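S-M checkpoint control protein rad4 (Schizosaccharomyces pombe, PDB 4BU0) acts as an essential DNA replication and S-M checkpoint protein, its first two BRCT domains, the part described here, binding a phosphorylated peptide of Crb2. Local coordinates at residues K104-L109 with T130-L135; V139-A144 with V165-Q170. All blocks are in the same frame, centred on the assembly; numbering follows the deposited sequence.

Both contacts belong to the second BRCT domain of this tandem pair and lie on the same parallel sheet, with strand order 130-131, 106-110, 141-144, 161-163. Contact 1 pairs the first two of these strands; contact 2 carries the third strand onto the helix 166-174. They follow in series along the chain, contact 1 closing before contact 2 opens, and their centres are about 10 Å apart. Strands 106-110 and 141-144 are sheet neighbours, so the two contacts touch directly: Arg-106 O lies 2.8 Å from Thr-140 N, a probable hydrogen bond. Contact 1 runs out into residues that meet the bound Crb2 peptide, while contact 2 is buried inside the domain.

Contact 1 (K104-L109 with T130-L135); sequences KCRVCL and TFCPDL
The carbonyl oxygen of Cys-105 is gripped twice: Thr-130 N reaches it at 2.9 Å with an almost straight N-H...O angle of 174°, and a water donates to it from 2.8 Å. That water also bonds to Thr-130 OG1, so the threonine is tied to one carbonyl by its amide and, through the water, by its hydroxyl. The parallel pairing continues with Val-107 N donating to Thr-130 O and Cys-132 N to Val-107 O, the latter at 2.8 Å with the donor tilted 32° from the carbonyl plane.

On one face of the sheet Arg-106 and Thr-130 lie side by side, pointing the same way, with CG2 of the threonine over one face of the guanidinium, displaced toward its rim, 3.8 Å from Arg-106 NH2. On the other face Leu-109 crosses the Phe-131 side chain at about a right angle and puts its CG in the ring plane, at the edge, 3.5 Å from Phe-131 CE1. Beyond the paired residues, Cys-108 SG stands anti to its backbone N (chi1 -173°) and packs 4.0 Å from Leu-135 CB. Between the segments a second water accepts from Leu-109 N and lies 3.0 Å from Cys-132 O, one of several acceptors it could serve.

Asp-134 OD1 and the backbone of Leu-135 hydrogen-bond to the bound Crb2 peptide, so this edge of the domain leads into its ligand surface. Helix 116-126, the crossover of this beta-alpha-beta unit, covers the face bearing Val-107 and Leu-109, which pack on its Val-124 and Ile-120, while Cys-108 and Leu-135 reach Lys-151 of helix 150-157.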
loop_
_atom_site.group_PDB
_atom_site.type_symbol
_atom_site.label_atom_id
_atom_site.label_comp_id
_atom_site.label_asym_id
_atom_site.label_seq_id
_atom_site.Cartn_x
_atom_site.Cartn_y
_atom_site.Cartn_z
ATOM N N LYS A 104 -4.858 -1.134 -1.776
ATOM C CA LYS A 104 -5.909 -0.368 -1.096
ATOM C C LYS A 104 -6.065 1.060 -1.630
ATOM O O LYS A 104 -6.923 1.796 -1.110
ATOM C CB LYS A 104 -5.757 -0.324 0.435
ATOM C CG LYS A 104 -6.019 -1.682 1.101
ATOM C CD LYS A 104 -7.483 -2.038 1.193
ATOM C CE LYS A 104 -7.732 -3.089 2.251
ATOM N NZ LYS A 104 -7.423 -4.458 1.762
ATOM N N CYS A 105 -5.305 1.441 -2.665
ATOM C CA CYS A 105 -5.539 2.759 -3.270
ATOM C C CYS A 105 -6.728 2.650 -4.198
ATOM O O CYS A 105 -6.878 1.650 -4.903
ATOM C CB CYS A 105 -4.322 3.265 -4.037
ATOM S SG CYS A 105 -2.912 3.668 -2.992
ATOM N N ARG A 106 -7.522 3.728 -4.254
ATOM C CA ARG A 106 -8.682 3.856 -5.149
ATOM C C ARG A 106 -8.453 5.187 -5.804
ATOM O O ARG A 106 -8.559 6.220 -5.138
ATOM C CB ARG A 106 -9.998 3.793 -4.368
ATOM C CG ARG A 106 -10.166 2.449 -3.660
ATOM C CD ARG A 106 -11.511 2.338 -2.931
ATOM N NE ARG A 106 -12.597 2.085 -3.879
ATOM C CZ ARG A 106 -12.927 0.885 -4.350
ATOM N NH1 ARG A 106 -12.268 -0.201 -3.951
ATOM N NH2 ARG A 106 -13.912 0.760 -5.229
ATOM N N VAL A 107 -7.958 5.150 -7.033
ATOM C CA VAL A 107 -7.463 6.328 -7.715
ATOM C C VAL A 107 -8.420 6.800 -8.797
ATOM O O VAL A 107 -8.836 6.011 -9.657
ATOM C CB VAL A 107 -6.071 6.035 -8.334
ATOM C CG1 VAL A 107 -5.494 7.287 -8.992
ATOM C CG2 VAL A 107 -5.092 5.499 -7.279
ATOM N N CYS A 108 -8.699 8.104 -8.775
ATOM C CA CYS A 108 -9.559 8.781 -9.747
ATOM C C CYS A 108 -8.703 9.836 -10.413
ATOM O O CYS A 108 -7.715 10.287 -9.813
ATOM C CB CYS A 108 -10.741 9.393 -8.990
ATOM S SG CYS A 108 -12.028 10.117 -10.035
ATOM N N LEU A 109 -9.052 10.219 -11.651
ATOM C CA LEU A 109 -8.325 11.247 -12.411
ATOM C C LEU A 109 -9.216 12.426 -12.786
ATOM O O LEU A 109 -10.416 12.230 -12.974
ATOM C CB LEU A 109 -7.817 10.605 -13.755
ATOM C CG LEU A 109 -7.076 9.284 -13.657
ATOM C CD1 LEU A 109 -6.549 8.838 -15.034
ATOM C CD2 LEU A 109 -5.882 9.380 -12.702
ATOM N N THR A 130 -7.085 0.172 -7.355
ATOM C CA THR A 130 -8.405 0.160 -7.972
ATOM C C THR A 130 -8.499 1.450 -8.732
ATOM O O THR A 130 -8.159 2.506 -8.176
ATOM C CB THR A 130 -9.523 0.022 -6.937
ATOM O OG1 THR A 130 -9.352 -1.241 -6.290
ATOM C CG2 THR A 130 -10.934 0.080 -7.570
ATOM N N PHE A 131 -8.954 1.384 -9.980
ATOM C CA PHE A 131 -9.164 2.564 -10.783
ATOM C C PHE A 131 -10.642 2.969 -10.714
ATOM O O PHE A 131 -11.534 2.122 -10.913
ATOM C CB PHE A 131 -8.719 2.368 -12.235
ATOM C CG PHE A 131 -8.749 3.689 -12.954
ATOM C CD1 PHE A 131 -7.770 4.652 -12.712
ATOM C CD2 PHE A 131 -9.810 4.018 -13.791
ATOM C CE1 PHE A 131 -7.835 5.908 -13.329
ATOM C CE2 PHE A 131 -9.873 5.269 -14.409
ATOM C CZ PHE A 131 -8.898 6.211 -14.165
ATOM N N CYS A 132 -10.886 4.273 -10.490
ATOM C CA CYS A 132 -12.229 4.841 -10.324
ATOM C C CYS A 132 -12.541 5.874 -11.393
ATOM O O CYS A 132 -12.094 7.018 -11.291
ATOM C CB CYS A 132 -12.339 5.470 -8.946
ATOM S SG CYS A 132 -11.975 4.326 -7.596
ATOM N N PRO A 133 -13.371 5.528 -12.397
ATOM C CA PRO A 133 -13.729 6.524 -13.419
ATOM C C PRO A 133 -14.518 7.702 -12.814
ATOM O O PRO A 133 -14.319 8.850 -13.202
ATOM C CB PRO A 133 -14.620 5.725 -14.380
ATOM C CG PRO A 133 -14.179 4.307 -14.190
ATOM C CD PRO A 133 -13.922 4.200 -12.715
ATOM N N ASP A 134 -15.413 7.394 -11.848
ATOM C CA ASP A 134 -16.219 8.410 -11.155
ATOM C C ASP A 134 -15.625 8.707 -9.798
ATOM O O ASP A 134 -15.055 7.793 -9.175
ATOM C CB ASP A 134 -17.653 7.886 -10.948
ATOM C CG ASP A 134 -18.338 7.407 -12.210
ATOM O OD1 ASP A 134 -18.190 8.069 -13.251
ATOM O OD2 ASP A 134 -19.068 6.386 -12.141
ATOM N N LEU A 135 -15.779 9.944 -9.322
ATOM C CA LEU A 135 -15.310 10.273 -7.979
ATOM C C LEU A 135 -16.414 9.954 -6.985
ATOM O O LEU A 135 -17.549 10.416 -7.158
ATOM C CB LEU A 135 -14.910 11.751 -7.875
ATOM C CG LEU A 135 -14.289 12.148 -6.546
ATOM C CD1 LEU A 135 -12.839 11.649 -6.409
ATOM C CD2 LEU A 135 -14.272 13.641 -6.399
HETATM O O HOH W 1 -7.872 -0.767 -4.022
HETATM O O HOH W 2 -11.097 8.953 -13.285
#

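Contact 2 (V139-A144 with V165-Q170); sequences VTHLIA and VEWLWQ
His-141 and Trp-167 lay their rings face to face in an offset stack, the imidazole and the six-membered ring of the indole having centroids 4.0 Å apart and planes only 16° from parallel. Trp-167 CZ2 sits over the centre of the imidazole, 3.4 Å from His-141 NE2. Seen from the indole, the overlap is displaced: His-141 CD2 lies above its face but toward the rim, 3.6 Å from Trp-167 CE2. As whole side chains the two cross at about a right angle. CG of Trp-167 lies anti to its backbone N (chi1 165°), and the turn about the CB-CG bond presents the six-membered ring to the imidazole.

Each ring also has a polar tether. His-141 ND1 is 2.7 Å from Thr-140 OG1 in a hydrogen bond that either could donate, and Trp-167 NE1 donates to Leu-178 O. With a ring nitrogen of each held, rotation of the two rings is probably restrained.

Ile-143, two residues along the strand, meets the same indole differently. Its CD1 comes to the ring edge, near the plane, 4.1 Å from Trp-167 CZ3, and also touches Leu-168 CB. Its other branch, CG2, turns to Val-165, packing 3.6 Å from its CA. A water donates to Ala-144 O and accepts from Val-165 N, joining the two.

Trp-167 is the signature tryptophan of the BRCT fold, four residues before Ser-171 in the W-x-x-x-C/S pattern of this helix, and its side chain packs against the sheet. Short axes through strand 141-144 and helix 166-170 pass 9.8 Å apart at 114°. The strand lies between 106-110 and 161-163, and Ile-143 touches Val-107 and Val-163 on these neighbours. Ile-120 of helix 116-126 packs against Ile-143, Val-165 and Leu-168, bringing in a second helix.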
loop_
_atom_site.group_PDB
_atom_site.type_symbol
_atom_site.label_atom_id
_atom_site.label_comp_id
_atom_site.label_asym_id
_atom_site.label_seq_id
_atom_site.Cartn_x
_atom_site.Cartn_y
_atom_site.Cartn_z
ATOM N N VAL A 139 -12.868 7.240 -2.710
ATOM C CA VAL A 139 -11.621 7.387 -3.462
ATOM C C VAL A 139 -10.538 7.850 -2.497
ATOM O O VAL A 139 -10.791 8.680 -1.594
ATOM C CB VAL A 139 -11.849 8.373 -4.639
ATOM C CG1 VAL A 139 -10.537 8.951 -5.193
ATOM C CG2 VAL A 139 -12.683 7.699 -5.745
ATOM N N THR A 140 -9.310 7.327 -2.675
ATOM C CA THR A 140 -8.220 7.682 -1.780
ATOM C C THR A 140 -7.349 8.789 -2.362
ATOM O O THR A 140 -6.719 9.554 -1.612
ATOM C CB THR A 140 -7.365 6.451 -1.434
ATOM O OG1 THR A 140 -6.720 5.936 -2.605
ATOM C CG2 THR A 140 -8.200 5.339 -0.754
ATOM N N HIS A 141 -7.238 8.821 -3.711
ATOM C CA HIS A 141 -6.404 9.809 -4.381
ATOM C C HIS A 141 -7.043 10.267 -5.642
ATOM O O HIS A 141 -7.406 9.433 -6.462
ATOM C CB HIS A 141 -5.014 9.233 -4.754
ATOM C CG HIS A 141 -4.223 8.743 -3.572
ATOM N ND1 HIS A 141 -4.499 7.512 -2.976
ATOM C CD2 HIS A 141 -3.226 9.358 -2.881
ATOM C CE1 HIS A 141 -3.633 7.401 -1.961
ATOM N NE2 HIS A 141 -2.851 8.491 -1.868
ATOM N N LEU A 142 -7.144 11.583 -5.808
ATOM C CA LEU A 142 -7.555 12.157 -7.074
ATOM C C LEU A 142 -6.311 12.753 -7.730
ATOM O O LEU A 142 -5.736 13.668 -7.156
ATOM C CB LEU A 142 -8.621 13.257 -6.835
ATOM C CG LEU A 142 -8.998 14.036 -8.102
ATOM C CD1 LEU A 142 -9.696 13.161 -9.095
ATOM C CD2 LEU A 142 -9.865 15.261 -7.751
ATOM N N ILE A 143 -5.893 12.225 -8.885
ATOM C CA ILE A 143 -4.756 12.801 -9.605
ATOM C C ILE A 143 -5.328 13.855 -10.524
ATOM O O ILE A 143 -6.165 13.529 -11.389
ATOM C CB ILE A 143 -3.983 11.719 -10.376
ATOM C CG1 ILE A 143 -3.419 10.638 -9.408
ATOM C CG2 ILE A 143 -2.857 12.405 -11.187
ATOM C CD1 ILE A 143 -2.815 9.438 -10.154
ATOM N N ALA A 144 -4.895 15.103 -10.352
ATOM C CA ALA A 144 -5.477 16.213 -11.088
ATOM C C ALA A 144 -4.469 16.885 -11.991
ATOM O O ALA A 144 -3.329 17.080 -11.579
ATOM C CB ALA A 144 -6.024 17.238 -10.097
ATOM N N VAL A 165 0.403 13.999 -10.830
ATOM C CA VAL A 165 0.741 12.652 -11.255
ATOM C C VAL A 165 2.126 12.191 -10.728
ATOM O O VAL A 165 2.386 10.997 -10.648
ATOM C CB VAL A 165 0.594 12.481 -12.782
ATOM C CG1 VAL A 165 1.657 13.282 -13.541
ATOM C CG2 VAL A 165 0.576 11.006 -13.184
ATOM N N GLU A 166 3.006 13.138 -10.366
ATOM C CA GLU A 166 4.313 12.783 -9.823
ATOM C C GLU A 166 4.173 11.924 -8.564
ATOM O O GLU A 166 5.034 11.100 -8.283
ATOM C CB GLU A 166 5.078 14.072 -9.528
ATOM C CG GLU A 166 6.560 13.883 -9.219
ATOM C CD GLU A 166 7.452 13.273 -10.291
ATOM O OE1 GLU A 166 7.030 13.141 -11.462
ATOM O OE2 GLU A 166 8.556 12.825 -9.909
ATOM N N TRP A 167 3.041 12.048 -7.847
ATOM C CA TRP A 167 2.797 11.158 -6.709
ATOM C C TRP A 167 2.824 9.699 -7.149
ATOM O O TRP A 167 3.383 8.836 -6.472
ATOM C CB TRP A 167 1.430 11.474 -6.071
ATOM C CG TRP A 167 0.965 10.380 -5.145
ATOM C CD1 TRP A 167 1.357 10.179 -3.849
ATOM C CD2 TRP A 167 0.042 9.323 -5.456
ATOM N NE1 TRP A 167 0.773 9.033 -3.350
ATOM C CE2 TRP A 167 -0.031 8.482 -4.323
ATOM C CE3 TRP A 167 -0.724 9.007 -6.597
ATOM C CZ2 TRP A 167 -0.825 7.327 -4.303
ATOM C CZ3 TRP A 167 -1.519 7.870 -6.577
ATOM C CH2 TRP A 167 -1.564 7.045 -5.440
ATOM N N LEU A 168 2.149 9.428 -8.275
ATOM C CA LEU A 168 2.093 8.077 -8.777
ATOM C C LEU A 168 3.456 7.580 -9.225
ATOM O O LEU A 168 3.847 6.460 -8.874
ATOM C CB LEU A 168 1.092 8.036 -9.953
ATOM C CG LEU A 168 0.945 6.662 -10.643
ATOM C CD1 LEU A 168 0.380 5.612 -9.687
ATOM C CD2 LEU A 168 0.022 6.787 -11.868
ATOM N N TRP A 169 4.169 8.398 -9.972
ATOM C CA TRP A 169 5.448 7.952 -10.462
ATOM C C TRP A 169 6.440 7.715 -9.344
ATOM O O TRP A 169 7.108 6.745 -9.364
ATOM C CB TRP A 169 6.002 8.907 -11.515
ATOM C CG TRP A 169 5.073 9.241 -12.661
ATOM C CD1 TRP A 169 4.916 10.454 -13.203
ATOM C CD2 TRP A 169 4.220 8.359 -13.396
ATOM N NE1 TRP A 169 4.002 10.404 -14.213
ATOM C CE2 TRP A 169 3.567 9.123 -14.337
ATOM C CE3 TRP A 169 3.939 7.009 -13.337
ATOM C CZ2 TRP A 169 2.652 8.580 -15.202
ATOM C CZ3 TRP A 169 3.034 6.503 -14.208
ATOM C CH2 TRP A 169 2.407 7.288 -15.097
ATOM N N GLN A 170 6.490 8.638 -8.396
ATOM C CA GLN A 170 7.446 8.433 -7.306
ATOM C C GLN A 170 7.028 7.277 -6.387
ATOM O O GLN A 170 7.908 6.614 -5.836
ATOM C CB GLN A 170 7.656 9.728 -6.512
ATOM C CG GLN A 170 8.464 10.729 -7.341
ATOM C CD GLN A 170 9.038 11.851 -6.486
ATOM O OE1 GLN A 170 9.284 11.694 -5.279
ATOM N NE2 GLN A 170 9.246 13.008 -7.115
HETATM O O HOH W 3 -0.873 15.919 -12.655
#